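Local coordinates for protein CopN (PDB 4NRH) that probably acts as the gatekeeper of the chlamydial type III secretion system, working with a bound chaperone to direct the secretion of translocator proteins, at residues A[43-48]-A[80-85]; A[161-166]-A[188-193]. All blocks are in the same frame, centred on the assembly; numbering follows the deposited sequence.

Interaction 1 of 2, residues A[43-48]-A[80-85]; sequences DDASPE and GKLKEA
Leu82 and Ala85, one turn apart on the first coils of helix 80-97, pack against the linker that leads into helix 47-57 and against the first residue of that helix. This is packing of a helix on a loop and a helix start within the all-helical HrpJ-like domain, and it involves no hydrogen bond between the two segments. Leu82 comes first along the helix. Its chi1 of -143°, away from the staggered positions, sets the branch point CG 3.8 Å from Asp43 O, against the backbone of Asp43. From there CD2 reaches Ala45 CB at 4.4 Å, a loose apolar touch, while Ile41 adds a further apolar neighbour. Leucine suits this place because one branched, buried side chain can meet both the backbone and a methyl of the linker. The carboxylate of Asp43, by contrast, remains at the exposed margin, a fitting place for a charged group. One turn on from Leu82, Ala85 is where the CA atoms come closest, with 5.1 Å between Pro47 CA and Ala85 CA; a small methyl fits such a separation. Ser46 is the N-cap of helix 47-57, its OG bonded to Asp49 N, and Pro47 suits the first turn, where a proline nitrogen is not needed as a helical donor. The proline ring lies against Ala85, with CG 3.7 Å from Ala85 O, and the methyl Ala85 CB lies 3.6 Å from Ala45 O and 3.9 Å from Pro47 CD.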
ATOM      1  N   ASP A  43      -1.354  34.263 -42.203  1.00 37.09           N
ATOM      2  CA  ASP A  43      -1.108  35.430 -41.361  1.00 44.82           C
ATOM      3  C   ASP A  43      -2.400  36.112 -40.920  1.00 52.32           C
ATOM      4  O   ASP A  43      -2.454  36.734 -39.859  1.00 47.39           O
ATOM      5  CB  ASP A  43      -0.223  36.438 -42.100  1.00 47.79           C
ATOM      6  CG  ASP A  43       1.190  35.930 -42.308  1.00 54.95           C
ATOM      7  OD1 ASP A  43       1.547  34.898 -41.704  1.00 61.00           O
ATOM      8  OD2 ASP A  43       1.944  36.563 -43.075  1.00 61.94           O
ATOM      9  N   ASP A  44      -3.437  35.991 -41.743  1.00 49.48           N
ATOM     10  CA  ASP A  44      -4.696  36.686 -41.503  1.00 44.46           C
ATOM     11  C   ASP A  44      -5.750  35.774 -40.880  1.00 44.73           C
ATOM     12  O   ASP A  44      -6.939  36.087 -40.896  1.00 46.84           O
ATOM     13  CB  ASP A  44      -5.226  37.278 -42.811  1.00 52.55           C
ATOM     14  CG  ASP A  44      -5.439  36.226 -43.884  1.00 54.00           C
ATOM     15  OD1 ASP A  44      -4.868  35.121 -43.762  1.00 46.93           O
ATOM     16  OD2 ASP A  44      -6.180  36.503 -44.850  1.00 64.89           O
ATOM     17  N   ALA A  45      -5.307  34.647 -40.330  1.00 45.14           N
ATOM     18  CA  ALA A  45      -6.219  33.683 -39.726  1.00 43.65           C
ATOM     19  C   ALA A  45      -6.783  34.185 -38.400  1.00 49.46           C
ATOM     20  O   ALA A  45      -6.054  34.722 -37.567  1.00 51.85           O
ATOM     21  CB  ALA A  45      -5.519  32.348 -39.525  1.00 37.19           C
ATOM     22  N   SER A  46      -8.085  33.999 -38.215  1.00 52.72           N
ATOM     23  CA  SER A  46      -8.747  34.359 -36.967  1.00 46.79           C
ATOM     24  C   SER A  46      -8.578  33.234 -35.950  1.00 46.44           C
ATOM     25  O   SER A  46      -8.253  32.108 -36.329  1.00 46.20           O
ATOM     26  CB  SER A  46     -10.232  34.644 -37.212  1.00 54.88           C
ATOM     27  OG  SER A  46     -10.910  33.479 -37.649  1.00 56.14           O
ATOM     28  N   PRO A  47      -8.773  33.537 -34.654  1.00 47.28           N
ATOM     29  CA  PRO A  47      -8.769  32.495 -33.620  1.00 41.37           C
ATOM     30  C   PRO A  47      -9.695  31.328 -33.963  1.00 46.28           C
ATOM     31  O   PRO A  47      -9.341  30.174 -33.724  1.00 44.54           O
ATOM     32  CB  PRO A  47      -9.258  33.240 -32.380  1.00 40.55           C
ATOM     33  CG  PRO A  47      -8.769  34.631 -32.583  1.00 44.97           C
ATOM     34  CD  PRO A  47      -8.866  34.887 -34.067  1.00 44.59           C
ATOM     35  N   GLU A  48     -10.869  31.635 -34.509  1.00 53.16           N
ATOM     36  CA  GLU A  48     -11.808  30.609 -34.950  1.00 53.37           C
ATOM     37  C   GLU A  48     -11.202  29.740 -36.049  1.00 50.53           C
ATOM     38  O   GLU A  48     -11.301  28.515 -36.008  1.00 48.10           O
ATOM     39  CB  GLU A  48     -13.112  31.241 -35.445  1.00 65.75           C
ATOM     40  CG  GLU A  48     -13.972  31.860 -34.353  1.00 77.61           C
ATOM     41  CD  GLU A  48     -13.463  33.213 -33.896  1.00 87.56           C
ATOM     42  OE1 GLU A  48     -12.639  33.816 -34.615  1.00 83.98           O
ATOM     43  OE2 GLU A  48     -13.889  33.676 -32.816  1.00 92.78           O
ATOM     44  N   GLY A  80       2.996  39.445 -36.108  1.00 66.24           N
ATOM     45  CA  GLY A  80       2.490  39.863 -34.814  1.00 63.94           C
ATOM     46  C   GLY A  80       1.002  39.617 -34.651  1.00 61.81           C
ATOM     47  O   GLY A  80       0.554  39.135 -33.611  1.00 55.06           O
ATOM     48  N   LYS A  81       0.240  39.957 -35.686  1.00 61.96           N
ATOM     49  CA  LYS A  81      -1.209  39.789 -35.672  1.00 60.65           C
ATOM     50  C   LYS A  81      -1.597  38.323 -35.493  1.00 58.38           C
ATOM     51  O   LYS A  81      -2.528  38.005 -34.754  1.00 53.13           O
ATOM     52  CB  LYS A  81      -1.819  40.343 -36.961  1.00 63.80           C
ATOM     53  CG  LYS A  81      -1.668  41.851 -37.119  1.00 77.77           C
ATOM     54  CD  LYS A  81      -2.510  42.625 -36.116  1.00 77.79           C
ATOM     55  CE  LYS A  81      -3.975  42.644 -36.514  1.00 78.51           C
ATOM     56  NZ  LYS A  81      -4.751  43.615 -35.694  1.00 81.93           N
ATOM     57  N   LEU A  82      -0.879  37.439 -36.180  1.00 50.84           N
ATOM     58  CA  LEU A  82      -1.114  36.003 -36.073  1.00 47.26           C
ATOM     59  C   LEU A  82      -0.851  35.512 -34.652  1.00 43.94           C
ATOM     60  O   LEU A  82      -1.635  34.739 -34.099  1.00 40.22           O
ATOM     61  CB  LEU A  82      -0.234  35.235 -37.061  1.00 39.69           C
ATOM     62  CG  LEU A  82      -0.800  33.983 -37.746  1.00 42.53           C
ATOM     63  CD1 LEU A  82       0.288  32.928 -37.913  1.00 33.50           C
ATOM     64  CD2 LEU A  82      -2.011  33.406 -37.019  1.00 32.40           C
ATOM     65  N   LYS A  83       0.259  35.957 -34.070  1.00 43.44           N
ATOM     66  CA  LYS A  83       0.640  35.539 -32.724  1.00 45.20           C
ATOM     67  C   LYS A  83      -0.430  35.913 -31.705  1.00 42.60           C
ATOM     68  O   LYS A  83      -0.749  35.125 -30.816  1.00 35.35           O
ATOM     69  CB  LYS A  83       1.983  36.153 -32.323  1.00 47.44           C
ATOM     70  CG  LYS A  83       2.431  35.775 -30.917  1.00 51.63           C
ATOM     71  CD  LYS A  83       3.942  35.813 -30.774  1.00 54.01           C
ATOM     72  CE  LYS A  83       4.368  35.381 -29.379  1.00 53.36           C
ATOM     73  NZ  LYS A  83       5.497  34.411 -29.417  1.00 60.13           N
ATOM     74  N   GLU A  84      -0.983  37.114 -31.842  1.00 45.99           N
ATOM     75  CA  GLU A  84      -2.068  37.558 -30.976  1.00 47.90           C
ATOM     76  C   GLU A  84      -3.282  36.648 -31.132  1.00 47.14           C
ATOM     77  O   GLU A  84      -3.922  36.274 -30.148  1.00 48.27           O
ATOM     78  CB  GLU A  84      -2.451  39.008 -31.283  1.00 45.90           C
ATOM     79  CG  GLU A  84      -3.610  39.526 -30.446  1.00 64.53           C
ATOM     80  CD  GLU A  84      -4.079  40.901 -30.878  1.00 78.40           C
ATOM     81  OE1 GLU A  84      -3.579  41.410 -31.903  1.00 88.42           O
ATOM     82  OE2 GLU A  84      -4.953  41.473 -30.191  1.00 79.50           O
ATOM     83  N   ALA A  85      -3.593  36.298 -32.376  1.00 42.61           N
ATOM     84  CA  ALA A  85      -4.721  35.423 -32.671  1.00 47.57           C
ATOM     85  C   ALA A  85      -4.496  34.020 -32.115  1.00 45.72           C
ATOM     86  O   ALA A  85      -5.430  33.374 -31.641  1.00 52.57           O
ATOM     87  CB  ALA A  85      -4.968  35.366 -34.172  1.00 37.15           C
TER

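Interaction 2 of 2, residues A[161-166]-A[188-193]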
ATOM      1  N   PHE A 161       0.929   3.287 -13.283  1.00 35.60           N
ATOM      2  CA  PHE A 161       0.718   4.480 -14.097  1.00 32.67           C
ATOM      3  C   PHE A 161      -0.162   5.485 -13.364  1.00 29.97           C
ATOM      4  O   PHE A 161       0.106   6.685 -13.379  1.00 33.52           O
ATOM      5  CB  PHE A 161       0.089   4.124 -15.445  1.00 29.23           C
ATOM      6  CG  PHE A 161      -0.489   5.308 -16.166  1.00 26.44           C
ATOM      7  CD1 PHE A 161       0.340   6.280 -16.700  1.00 30.26           C
ATOM      8  CD2 PHE A 161      -1.860   5.456 -16.301  1.00 29.49           C
ATOM      9  CE1 PHE A 161      -0.186   7.375 -17.359  1.00 38.24           C
ATOM     10  CE2 PHE A 161      -2.393   6.549 -16.960  1.00 26.04           C
ATOM     11  CZ  PHE A 161      -1.554   7.508 -17.490  1.00 27.99           C
ATOM     12  N   LEU A 162      -1.216   4.979 -12.730  1.00 30.09           N
ATOM     13  CA  LEU A 162      -2.145   5.815 -11.980  1.00 26.70           C
ATOM     14  C   LEU A 162      -1.435   6.511 -10.823  1.00 33.25           C
ATOM     15  O   LEU A 162      -1.650   7.698 -10.578  1.00 35.22           O
ATOM     16  CB  LEU A 162      -3.313   4.978 -11.456  1.00 24.50           C
ATOM     17  CG  LEU A 162      -4.282   4.432 -12.505  1.00 30.99           C
ATOM     18  CD1 LEU A 162      -5.404   3.643 -11.843  1.00 28.68           C
ATOM     19  CD2 LEU A 162      -4.846   5.554 -13.365  1.00 24.83           C
ATOM     20  N   MET A 163      -0.590   5.763 -10.118  1.00 30.54           N
ATOM     21  CA  MET A 163       0.179   6.304  -9.002  1.00 36.13           C
ATOM     22  C   MET A 163       1.166   7.365  -9.477  1.00 38.74           C
ATOM     23  O   MET A 163       1.343   8.396  -8.828  1.00 41.61           O
ATOM     24  CB  MET A 163       0.927   5.189  -8.271  1.00 34.53           C
ATOM     25  CG  MET A 163       0.026   4.215  -7.534  1.00 45.22           C
ATOM     26  SD  MET A 163      -0.785   4.971  -6.113  1.00 42.39           S
ATOM     27  CE  MET A 163       0.628   5.358  -5.084  1.00 34.02           C
ATOM     28  N   LYS A 164       1.808   7.100 -10.611  1.00 33.97           N
ATOM     29  CA  LYS A 164       2.779   8.028 -11.180  1.00 37.74           C
ATOM     30  C   LYS A 164       2.105   9.338 -11.580  1.00 36.17           C
ATOM     31  O   LYS A 164       2.637  10.423 -11.337  1.00 37.30           O
ATOM     32  CB  LYS A 164       3.476   7.397 -12.386  1.00 34.52           C
ATOM     33  CG  LYS A 164       4.358   8.353 -13.173  1.00 39.05           C
ATOM     34  CD  LYS A 164       5.602   8.731 -12.386  1.00 43.77           C
ATOM     35  CE  LYS A 164       6.509   9.647 -13.192  1.00 49.50           C
ATOM     36  NZ  LYS A 164       7.737  10.013 -12.436  1.00 58.28           N
ATOM     37  N   GLY A 165       0.931   9.225 -12.194  1.00 29.88           N
ATOM     38  CA  GLY A 165       0.152  10.386 -12.582  1.00 36.97           C
ATOM     39  C   GLY A 165      -0.295  11.217 -11.395  1.00 41.64           C
ATOM     40  O   GLY A 165      -0.225  12.445 -11.428  1.00 46.53           O
ATOM     41  N   MET A 166      -0.760  10.548 -10.343  1.00 33.00           N
ATOM     42  CA  MET A 166      -1.261  11.236  -9.158  1.00 31.19           C
ATOM     43  C   MET A 166      -0.120  11.891  -8.386  1.00 40.50           C
ATOM     44  O   MET A 166      -0.293  12.957  -7.793  1.00 42.07           O
ATOM     45  CB  MET A 166      -2.033  10.270  -8.257  1.00 32.29           C
ATOM     46  CG  MET A 166      -3.410   9.904  -8.795  1.00 26.17           C
ATOM     47  SD  MET A 166      -4.292   8.685  -7.800  1.00 45.76           S
ATOM     48  CE  MET A 166      -3.055   7.401  -7.666  1.00 37.61           C
ATOM     49  N   GLU A 188      -6.273   4.698  -1.829  1.00 41.41           N
ATOM     50  CA  GLU A 188      -7.166   3.692  -2.394  1.00 33.66           C
ATOM     51  C   GLU A 188      -6.483   2.872  -3.483  1.00 41.26           C
ATOM     52  O   GLU A 188      -6.723   1.671  -3.609  1.00 33.58           O
ATOM     53  CB  GLU A 188      -8.433   4.350  -2.953  1.00 31.36           C
ATOM     54  CG  GLU A 188      -9.343   4.968  -1.898  1.00 45.22           C
ATOM     55  CD  GLU A 188      -9.809   3.966  -0.853  1.00 52.75           C
ATOM     56  OE1 GLU A 188      -9.928   2.765  -1.180  1.00 54.57           O
ATOM     57  OE2 GLU A 188     -10.057   4.381   0.298  1.00 57.82           O
ATOM     58  N   THR A 189      -5.630   3.525  -4.267  1.00 25.61           N
ATOM     59  CA  THR A 189      -4.918   2.847  -5.343  1.00 37.51           C
ATOM     60  C   THR A 189      -3.849   1.916  -4.772  1.00 34.60           C
ATOM     61  O   THR A 189      -3.595   0.841  -5.316  1.00 39.43           O
ATOM     62  CB  THR A 189      -4.269   3.855  -6.314  1.00 39.01           C
ATOM     63  OG1 THR A 189      -5.276   4.730  -6.837  1.00 39.07           O
ATOM     64  CG2 THR A 189      -3.587   3.132  -7.467  1.00 38.14           C
ATOM     65  N   ARG A 190      -3.230   2.329  -3.669  1.00 30.93           N
ATOM     66  CA  ARG A 190      -2.297   1.463  -2.953  1.00 36.58           C
ATOM     67  C   ARG A 190      -3.017   0.225  -2.424  1.00 28.90           C
ATOM     68  O   ARG A 190      -2.475  -0.878  -2.449  1.00 34.65           O
ATOM     69  CB  ARG A 190      -1.614   2.217  -1.807  1.00 29.23           C
ATOM     70  CG  ARG A 190      -0.570   3.223  -2.265  1.00 30.67           C
ATOM     71  CD  ARG A 190       0.133   3.867  -1.081  1.00 34.80           C
ATOM     72  NE  ARG A 190       1.259   4.695  -1.502  1.00 39.12           N
ATOM     73  CZ  ARG A 190       1.268   6.024  -1.456  1.00 43.59           C
ATOM     74  NH1 ARG A 190       0.209   6.681  -1.003  1.00 36.44           N
ATOM     75  NH2 ARG A 190       2.338   6.694  -1.863  1.00 43.36           N
ATOM     76  N   ASN A 191      -4.239   0.420  -1.936  1.00 26.15           N
ATOM     77  CA  ASN A 191      -5.068  -0.691  -1.490  1.00 30.95           C
ATOM     78  C   ASN A 191      -5.424  -1.613  -2.649  1.00 36.23           C
ATOM     79  O   ASN A 191      -5.513  -2.828  -2.482  1.00 39.39           O
ATOM     80  CB  ASN A 191      -6.341  -0.177  -0.815  1.00 35.29           C
ATOM     81  CG  ASN A 191      -6.060   0.533   0.495  1.00 32.58           C
ATOM     82  OD1 ASN A 191      -4.958   0.446   1.038  1.00 42.32           O
ATOM     83  ND2 ASN A 191      -7.057   1.244   1.008  1.00 35.48           N
ATOM     84  N   LEU A 192      -5.637  -1.025  -3.823  1.00 33.61           N
ATOM     85  CA  LEU A 192      -5.891  -1.793  -5.037  1.00 32.61           C
ATOM     86  C   LEU A 192      -4.704  -2.688  -5.371  1.00 31.05           C
ATOM     87  O   LEU A 192      -4.874  -3.860  -5.705  1.00 35.11           O
ATOM     88  CB  LEU A 192      -6.201  -0.864  -6.213  1.00 26.83           C
ATOM     89  CG  LEU A 192      -6.341  -1.547  -7.577  1.00 30.90           C
ATOM     90  CD1 LEU A 192      -7.453  -2.586  -7.544  1.00 36.04           C
ATOM     91  CD2 LEU A 192      -6.588  -0.525  -8.675  1.00 43.93           C
ATOM     92  N   GLN A 193      -3.504  -2.122  -5.289  1.00 29.61           N
ATOM     93  CA  GLN A 193      -2.283  -2.863  -5.589  1.00 34.60           C
ATOM     94  C   GLN A 193      -2.095  -4.032  -4.627  1.00 29.29           C
ATOM     95  O   GLN A 193      -1.567  -5.076  -5.003  1.00 30.23           O
ATOM     96  CB  GLN A 193      -1.066  -1.936  -5.535  1.00 33.37           C
ATOM     97  CG  GLN A 193      -1.053  -0.868  -6.617  1.00 29.51           C
ATOM     98  CD  GLN A 193       0.253  -0.100  -6.661  1.00 44.39           C
ATOM     99  OE1 GLN A 193       0.794   0.289  -5.625  1.00 40.50           O
ATOM    100  NE2 GLN A 193       0.770   0.118  -7.865  1.00 41.11           N
TER
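Leu162, Met163 and Met166 face Thr189 across an antiparallel helical hairpin, whose local axes approach to 10.4 Å at an angle of 161°. Leu162 contributes a marginal contact, its CB 4.4 Å from Thr189 CG2. Met163 carries most of the contact. Its side chain and that of Thr189 run antiparallel alongside each other, and chi2 (-69°) sets SD 3.6 Å from Thr189 CG2. Chi3 (-64°) then turns the methyl CE over one face of the Arg190 guanidinium, offset toward the rim, 3.7 Å from Arg190 NE. That guanidinium is held by a salt bridge to Asp24 of the bound SycD chaperone chain; Met163 also packs on that aspartate. Met163 CG lies 4.2 Å from Gln193 NE2, which bonds Ser159 OG, while Gln193 OE1 bonds the backbone N of Asp24 of the chaperone chain. Met166 meets Thr189 tip to tip, with CE 3.6 Å from Thr189 OG1. OG1 is hydrogen-bonded to Leu185 O, which lets a polar group be buried; CG2 supplies the apolar face met by Met163. Helix 152-172 thus packs against helix 179-215, with helix 122-133 against Met166 and helix 139-149 against Thr189 and Leu192, while the chaperone adjoins Met163, Arg190 and Gln193.

Overall arrangement
The two contacts share no helix and do not touch: their centres are 42 Å apart, and interaction 1 closes along the chain before interaction 2 opens. Interaction 1 lies about 41 Å from the centre of the chain, within the HrpJ-like domain, and is only partly buried; interaction 2 lies about 7 Å from that centre and is buried. Although they cover similar areas, 242 and 248 Å², and neither has a hydrogen bond between its segments, their chemistry differs. The outer contact sets Leu82 and Ala85 against backbone, a methyl and a proline ring, whereas the central one packs methionines around a threonine, with Arg190 and Gln193 at the margin bound to the chaperone chain.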